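Local coordinates for phosphoribosylamine--glycine ligase (Thermotoga maritima, PDB 1VKZ), which catalyses the ATP-dependent joining of glycine to 5-phospho-beta-D-ribosylamine, which yields glycinamide ribonucleotide in de novo purine biosynthesis, at residues Ile73-Ser78 and Ser91-Pro96; Thr300-Gly305 and Glu323-Ala328; Gly373-Cys378 and Val399-Lys404. One frame throughout, in Å; residues are numbered along the deposited sequence.

Contact 1 of 3, residues Ile73-Ser78 and Ser91-Pro96; sequences IVIPGS and SNVFGP
Two main-chain hydrogen bonds, both made by Ile-73, attach the loop 91-96 to the short strand 73-74. The amide Ile-73 N donates to Asn-92 O over 2.9 Å, approaching from above the carbonyl plane. The carbonyl Ile-73 O takes the hydrogen of Phe-94 N over 2.7 Å, a bond almost straight at 173° and nearly along the C=O axis. Since Ile-73 thus binds the residues just before and just after Val-93, the pattern is that of a single parallel bridge, and Val-93 CA adds a CA-H...O contact to Ile-73 O. The loop then turns sharply at Phe-94, the centre of an inverse gamma turn with a weak bond from Gly-95 N to Val-93 O.

Side-chain contacts fill in beside the bridge. Ile-73 sets CG1 beside its own backbone N, so that this carbon lies 3.4 Å from Asn-92 ND2, whose polar demand is met by Pro-69 O. The apolar pairs belong to Val-93, which spreads its two methyls: CG2 meets Ile-73 CB at 3.9 Å, while CG1 presses on Ile-75 CG2 at 3.3 Å, tighter than usual van der Waals contact. Gly-95, which has no side chain, passes the same Ile-75 methyl with its CA. An alanine at Ile-73 would remove CG1, CG2 and CD1 and would probably loosen the packing around the Asn-92 amide and Val-93 CG2.

Strand 73-74 lies at the border of the parallel sheet of the Rossmann-like N domain. Val-74 bonds to His-19 and Leu-21 of strand 17-22, while Ile-73 turns its polar atoms to the loop. On the loop's side, Phe-94 packs on Val-310 and Tyr-314 of helix 303-315 and meets Phe-269 edge-to-face.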
# COMPACT_ATOMS: atom_id res chain seq x y z
N ILE A 73 13.06 -10.41 -8.30
CA ILE A 73 12.97 -8.95 -8.04
C ILE A 73 11.58 -8.59 -7.53
O ILE A 73 10.58 -8.83 -8.24
CB ILE A 73 13.20 -8.08 -9.32
CG1 ILE A 73 14.39 -8.57 -10.12
CG2 ILE A 73 13.35 -6.58 -8.97
CD1 ILE A 73 15.66 -8.48 -9.41
N VAL A 74 11.52 -8.00 -6.33
CA VAL A 74 10.24 -7.60 -5.74
C VAL A 74 10.07 -6.08 -5.84
O VAL A 74 10.76 -5.33 -5.18
CB VAL A 74 10.05 -8.06 -4.29
CG1 VAL A 74 8.80 -7.45 -3.73
CG2 VAL A 74 9.99 -9.59 -4.18
N ILE A 75 9.16 -5.66 -6.69
CA ILE A 75 8.85 -4.24 -6.75
C ILE A 75 7.66 -3.88 -5.83
O ILE A 75 6.66 -4.61 -5.81
CB ILE A 75 8.58 -3.88 -8.15
CG1 ILE A 75 7.70 -2.65 -8.20
CG2 ILE A 75 7.93 -5.04 -8.92
CD1 ILE A 75 8.36 -1.44 -7.59
N PRO A 76 7.78 -2.85 -5.00
CA PRO A 76 6.62 -2.06 -4.50
C PRO A 76 6.60 -0.55 -4.83
O PRO A 76 7.33 0.23 -4.20
CB PRO A 76 6.76 -2.23 -3.00
CG PRO A 76 8.28 -2.76 -2.86
CD PRO A 76 8.97 -2.54 -4.23
N GLY A 77 5.77 -0.14 -5.80
CA GLY A 77 5.64 1.27 -6.13
C GLY A 77 4.95 1.55 -7.44
O GLY A 77 3.98 0.87 -7.80
N SER A 78 5.44 2.60 -8.12
CA SER A 78 5.09 2.95 -9.49
C SER A 78 6.24 2.61 -10.45
O SER A 78 6.15 2.87 -11.67
CB SER A 78 4.83 4.46 -9.58
OG SER A 78 6.04 5.21 -9.45
N SER A 91 11.06 -10.92 -17.00
CA SER A 91 10.42 -12.05 -16.27
C SER A 91 10.89 -12.24 -14.80
O SER A 91 10.30 -12.97 -14.02
CB SER A 91 10.63 -13.33 -17.06
OG SER A 91 11.93 -13.39 -17.62
N ASN A 92 11.98 -11.57 -14.46
CA ASN A 92 12.54 -11.46 -13.12
C ASN A 92 11.69 -10.84 -12.03
O ASN A 92 11.86 -11.07 -10.81
CB ASN A 92 13.73 -10.50 -13.24
CG ASN A 92 14.97 -11.18 -13.11
OD1 ASN A 92 15.08 -12.28 -13.58
ND2 ASN A 92 15.93 -10.56 -12.45
N VAL A 93 10.87 -9.93 -12.49
CA VAL A 93 10.19 -9.02 -11.60
C VAL A 93 8.85 -9.59 -11.17
O VAL A 93 8.04 -9.98 -12.00
CB VAL A 93 10.07 -7.63 -12.27
CG1 VAL A 93 9.34 -6.67 -11.38
CG2 VAL A 93 11.50 -7.11 -12.64
N PHE A 94 8.64 -9.68 -9.88
CA PHE A 94 7.46 -10.32 -9.37
C PHE A 94 6.38 -9.24 -9.20
O PHE A 94 6.08 -8.80 -8.11
CB PHE A 94 7.75 -11.10 -8.07
CG PHE A 94 6.55 -11.88 -7.56
CD1 PHE A 94 5.86 -12.75 -8.41
CD2 PHE A 94 6.07 -11.70 -6.28
CE1 PHE A 94 4.75 -13.43 -7.96
CE2 PHE A 94 4.97 -12.40 -5.82
CZ PHE A 94 4.31 -13.26 -6.66
N GLY A 95 5.82 -8.83 -10.31
CA GLY A 95 4.82 -7.85 -10.32
C GLY A 95 4.33 -7.73 -11.72
O GLY A 95 5.01 -8.14 -12.62
N PRO A 96 3.14 -7.19 -11.91
CA PRO A 96 2.48 -7.28 -13.20
C PRO A 96 3.08 -6.36 -14.25
O PRO A 96 3.67 -5.33 -13.90
CB PRO A 96 1.05 -6.87 -12.86
CG PRO A 96 1.19 -5.97 -11.75
CD PRO A 96 2.31 -6.47 -10.93

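Contact 2 of 3, residues Thr300-Gly305 and Glu323-Ala328; sequences TLNPEG and EPRGFA
Where helix 294-301 gives way to helix 303-315, several polar groups meet the chain 323-328. Leu-301 O accepts from Arg-325 N at 2.8 Å; the donor lies in the carbonyl plane and the bond is nearly straight, at 169°. Next along, Asn-302 divides its amide between two tasks. With CG anti to the backbone N (chi1 -170°), OD1 accepts from Gly-305 N at 3.1 Å, the donor standing above the carbonyl plane, whereas ND2 makes a weak bond to Glu-323 O, also 3.1 Å long. Arg-325 bends at chi2 and chi3 to bring its guanidinium across this amide, the two planes 47° apart, and its NH2 comes within 2.9 Å of Asn-302 OD1. Glu-304 supplies a long salt bridge, OE1 to Arg-325 NH2 at 3.8 Å, with the oxygen well out of the guanidinium plane, so charge alone acts. Thr-300 OG1 is satisfied by Glu-296 O, in its own helix.

Leu-301 carries the apolar share: CB and CD1 lie against Pro-324 CB, and CD2 reaches Ala-328 CB at 3.8 Å. Asn-302 is the N-cap of helix 303-315, with a proline next to it in the first turn; the cap residue also reaches, through its weak bond to Glu-323 O, the chain that leads into strand 327-334.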
# COMPACT_ATOMS: atom_id res chain seq x y z
N THR A 300 5.26 -9.37 9.88
CA THR A 300 5.59 -9.67 11.26
C THR A 300 4.68 -10.75 11.75
O THR A 300 5.03 -11.42 12.69
CB THR A 300 5.45 -8.43 12.17
OG1 THR A 300 6.28 -7.39 11.69
CG2 THR A 300 6.01 -8.70 13.55
N LEU A 301 3.52 -10.95 11.13
CA LEU A 301 2.60 -12.01 11.57
C LEU A 301 3.01 -13.41 11.15
O LEU A 301 2.61 -14.37 11.78
CB LEU A 301 1.17 -11.74 11.09
CG LEU A 301 0.45 -10.60 11.82
CD1 LEU A 301 -0.85 -10.26 11.10
CD2 LEU A 301 0.18 -10.95 13.28
N ASN A 302 3.79 -13.53 10.07
CA ASN A 302 4.35 -14.84 9.63
C ASN A 302 5.42 -14.70 8.55
O ASN A 302 5.12 -14.93 7.39
CB ASN A 302 3.27 -15.76 9.07
CG ASN A 302 3.78 -17.17 8.84
OD1 ASN A 302 4.95 -17.43 9.07
ND2 ASN A 302 2.91 -18.07 8.38
N PRO A 303 6.64 -14.35 8.92
CA PRO A 303 7.70 -14.08 7.95
C PRO A 303 7.98 -15.25 7.00
O PRO A 303 8.18 -15.05 5.80
CB PRO A 303 8.92 -13.85 8.83
CG PRO A 303 8.38 -13.41 10.09
CD PRO A 303 7.14 -14.19 10.29
N GLU A 304 7.99 -16.44 7.58
CA GLU A 304 8.11 -17.70 6.87
C GLU A 304 7.09 -17.87 5.76
O GLU A 304 7.43 -18.19 4.62
CB GLU A 304 7.90 -18.85 7.85
CG GLU A 304 9.06 -19.18 8.78
CD GLU A 304 8.84 -20.49 9.55
OE1 GLU A 304 7.70 -20.75 10.01
OE2 GLU A 304 9.81 -21.27 9.70
N GLY A 305 5.82 -17.70 6.12
CA GLY A 305 4.70 -18.00 5.25
C GLY A 305 4.58 -16.98 4.14
O GLY A 305 4.27 -17.32 3.01
N GLU A 323 -0.98 -18.04 7.33
CA GLU A 323 -1.66 -17.99 8.61
C GLU A 323 -0.90 -17.05 9.54
O GLU A 323 0.30 -17.18 9.72
CB GLU A 323 -1.72 -19.39 9.24
CG GLU A 323 -2.11 -20.54 8.31
CD GLU A 323 -3.61 -20.69 8.09
OE1 GLU A 323 -4.29 -19.66 7.86
OE2 GLU A 323 -4.11 -21.85 8.13
N PRO A 324 -1.61 -16.11 10.16
CA PRO A 324 -0.98 -15.23 11.12
C PRO A 324 -0.73 -15.90 12.47
O PRO A 324 -1.59 -16.63 12.99
CB PRO A 324 -2.02 -14.13 11.29
CG PRO A 324 -3.34 -14.79 11.00
CD PRO A 324 -3.05 -15.82 9.98
N ARG A 325 0.45 -15.64 13.04
CA ARG A 325 0.75 -16.09 14.39
C ARG A 325 0.72 -14.89 15.33
O ARG A 325 1.51 -13.99 15.22
CB ARG A 325 2.10 -16.81 14.43
CG ARG A 325 2.06 -18.25 13.90
CD ARG A 325 2.32 -18.39 12.40
NE ARG A 325 3.63 -17.85 11.99
CZ ARG A 325 4.81 -18.45 12.20
NH1 ARG A 325 4.90 -19.63 12.84
NH2 ARG A 325 5.92 -17.86 11.77
N GLY A 326 -0.22 -14.89 16.24
CA GLY A 326 -0.32 -13.84 17.23
C GLY A 326 -0.85 -12.58 16.60
O GLY A 326 -1.55 -12.66 15.62
N PHE A 327 -0.52 -11.44 17.19
CA PHE A 327 -0.94 -10.14 16.73
C PHE A 327 0.28 -9.24 16.53
O PHE A 327 1.25 -9.32 17.27
CB PHE A 327 -1.87 -9.50 17.74
CG PHE A 327 -3.20 -10.20 17.88
CD1 PHE A 327 -3.36 -11.25 18.78
CD2 PHE A 327 -4.30 -9.78 17.16
CE1 PHE A 327 -4.60 -11.88 18.93
CE2 PHE A 327 -5.54 -10.42 17.29
CZ PHE A 327 -5.68 -11.46 18.18
N ALA A 328 0.21 -8.39 15.53
CA ALA A 328 1.25 -7.39 15.28
C ALA A 328 0.64 -5.96 15.30
O ALA A 328 -0.50 -5.76 14.85
CB ALA A 328 1.95 -7.68 13.96

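Contact 3 of 3, residues Gly373-Cys378 and Val399-Lys404; sequences GRVLHC and VHFEGK
The ring of Phe-401 is packed on both faces. Over the centre of one sits Lys-404 CB, 4.1 Å above the plane; on the opposite side Val-375 CG1 makes an off-centre CH-pi contact, 4.3 Å from the ring centroid and 28° off its normal. Val-375 meets the ring tip to tip, and its other methyl, CG2, comes obliquely to CZ at 3.5 Å. Phe-401 holds CG in the crowded position between backbone N and carbonyl carbon (chi1 55°), while a type II turn from Phe-401 to Lys-404 folds the lysine back over the ring.

The contact lays the loop after helix 385-398 against strand 374-382 of the antiparallel sheet in the C domain, away from the predicted ATP and metal sites. Val-375 and Leu-376, adjacent in that strand, both point at the loop because they form a classic beta bulge opposite Leu-333 of strand 327-334. Leu-376 CD1 therefore meets Val-399 CG1 end-on at 3.3 Å, a tight pair, and slides past Phe-401 CE1. Cys-378 SG touches Val-399 CG2 at 4.1 Å. Lys-404 NZ donates to Val-399 O at 2.6 Å, and also to Ala-396 O in helix 385-398. Thr-370 of strand 367-370 touches both Val-375 and Phe-401.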
# COMPACT_ATOMS: atom_id res chain seq x y z
N GLY A 373 8.98 11.47 5.27
CA GLY A 373 7.79 11.77 6.08
C GLY A 373 7.60 10.81 7.22
O GLY A 373 7.44 11.21 8.37
N ARG A 374 7.58 9.53 6.88
CA ARG A 374 7.51 8.45 7.84
C ARG A 374 8.92 7.94 8.05
O ARG A 374 9.62 7.53 7.10
CB ARG A 374 6.57 7.36 7.33
CG ARG A 374 5.19 7.94 7.05
CD ARG A 374 4.07 6.93 6.81
NE ARG A 374 4.17 6.28 5.50
CZ ARG A 374 3.40 5.27 5.11
NH1 ARG A 374 2.48 4.79 5.92
NH2 ARG A 374 3.57 4.74 3.93
N VAL A 375 9.33 7.96 9.32
CA VAL A 375 10.71 7.72 9.70
C VAL A 375 10.86 6.25 10.06
O VAL A 375 11.60 5.49 9.39
CB VAL A 375 11.13 8.67 10.87
CG1 VAL A 375 12.64 8.61 11.17
CG2 VAL A 375 10.75 10.07 10.51
N LEU A 376 10.14 5.86 11.09
CA LEU A 376 10.25 4.51 11.63
C LEU A 376 8.90 3.84 11.83
O LEU A 376 7.90 4.48 12.15
CB LEU A 376 10.95 4.52 13.01
CG LEU A 376 12.34 5.14 13.00
CD1 LEU A 376 12.72 5.71 14.35
CD2 LEU A 376 13.38 4.13 12.55
N HIS A 377 8.94 2.51 11.74
CA HIS A 377 7.85 1.67 12.13
C HIS A 377 8.29 0.92 13.37
O HIS A 377 9.21 0.12 13.31
CB HIS A 377 7.53 0.77 10.97
CG HIS A 377 7.21 1.54 9.73
ND1 HIS A 377 5.93 1.64 9.23
CD2 HIS A 377 7.99 2.32 8.94
CE1 HIS A 377 5.94 2.41 8.16
NE2 HIS A 377 7.18 2.84 7.96
N CYS A 378 7.64 1.20 14.50
CA CYS A 378 7.85 0.45 15.74
C CYS A 378 6.87 -0.72 15.89
O CYS A 378 5.65 -0.54 15.92
CB CYS A 378 7.75 1.38 16.92
SG CYS A 378 9.13 2.54 16.97
N VAL A 399 12.37 5.45 21.41
CA VAL A 399 12.92 5.92 20.15
C VAL A 399 12.71 7.42 20.13
O VAL A 399 11.58 7.87 20.37
CB VAL A 399 12.24 5.23 18.94
CG1 VAL A 399 12.72 5.84 17.65
CG2 VAL A 399 12.52 3.75 18.93
N HIS A 400 13.76 8.20 19.85
CA HIS A 400 13.63 9.66 19.85
C HIS A 400 14.25 10.34 18.65
O HIS A 400 15.32 9.97 18.16
CB HIS A 400 14.22 10.22 21.12
CG HIS A 400 14.51 11.71 21.09
ND1 HIS A 400 13.52 12.67 21.12
CD2 HIS A 400 15.69 12.38 21.13
CE1 HIS A 400 14.08 13.88 21.14
NE2 HIS A 400 15.39 13.73 21.14
N PHE A 401 13.54 11.35 18.17
CA PHE A 401 14.14 12.37 17.34
C PHE A 401 13.23 13.56 17.48
O PHE A 401 12.10 13.40 17.90
CB PHE A 401 14.30 11.94 15.89
CG PHE A 401 13.04 11.46 15.24
CD1 PHE A 401 12.64 10.14 15.36
CD2 PHE A 401 12.24 12.34 14.50
CE1 PHE A 401 11.51 9.70 14.75
CE2 PHE A 401 11.09 11.89 13.90
CZ PHE A 401 10.73 10.58 14.02
N GLU A 402 13.72 14.74 17.15
CA GLU A 402 12.98 15.96 17.45
C GLU A 402 11.77 16.11 16.54
O GLU A 402 11.83 15.78 15.35
CB GLU A 402 13.87 17.19 17.34
CG GLU A 402 13.26 18.46 17.90
CD GLU A 402 14.30 19.52 18.16
OE1 GLU A 402 15.51 19.21 18.11
OE2 GLU A 402 13.89 20.67 18.43
N GLY A 403 10.68 16.61 17.13
CA GLY A 403 9.40 16.68 16.45
C GLY A 403 8.79 15.34 16.17
O GLY A 403 7.98 15.21 15.25
N LYS A 404 9.16 14.33 16.97
CA LYS A 404 8.73 12.95 16.77
C LYS A 404 7.21 12.85 16.88
O LYS A 404 6.65 13.15 17.93
CB LYS A 404 9.42 12.04 17.80
CG LYS A 404 8.66 10.76 18.18
CD LYS A 404 9.51 9.90 19.14
CE LYS A 404 8.63 9.11 20.13
NZ LYS A 404 9.32 8.76 21.39

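Along the chain the three contacts follow in series, each closing before the next opens, so none nests or crosses. Contact 1 closes a loop with no helix or strand in its modelled part (85-89 are not modelled), joining the border of the N domain's parallel sheet to the approach to helix 98-105. The ATP-grasp region follows, and contact 2 brings the chain back, after helix 303-315, to the start of that helix as it enters strand 327-334. Contact 3 closes the longest excursion, through strand 374-382 and helix 385-398. Contacts 2 and 3 reach neighbouring strands of one antiparallel sheet. Helix 303-315 also neighbours contact 1 and so ties the N domain to contact 2.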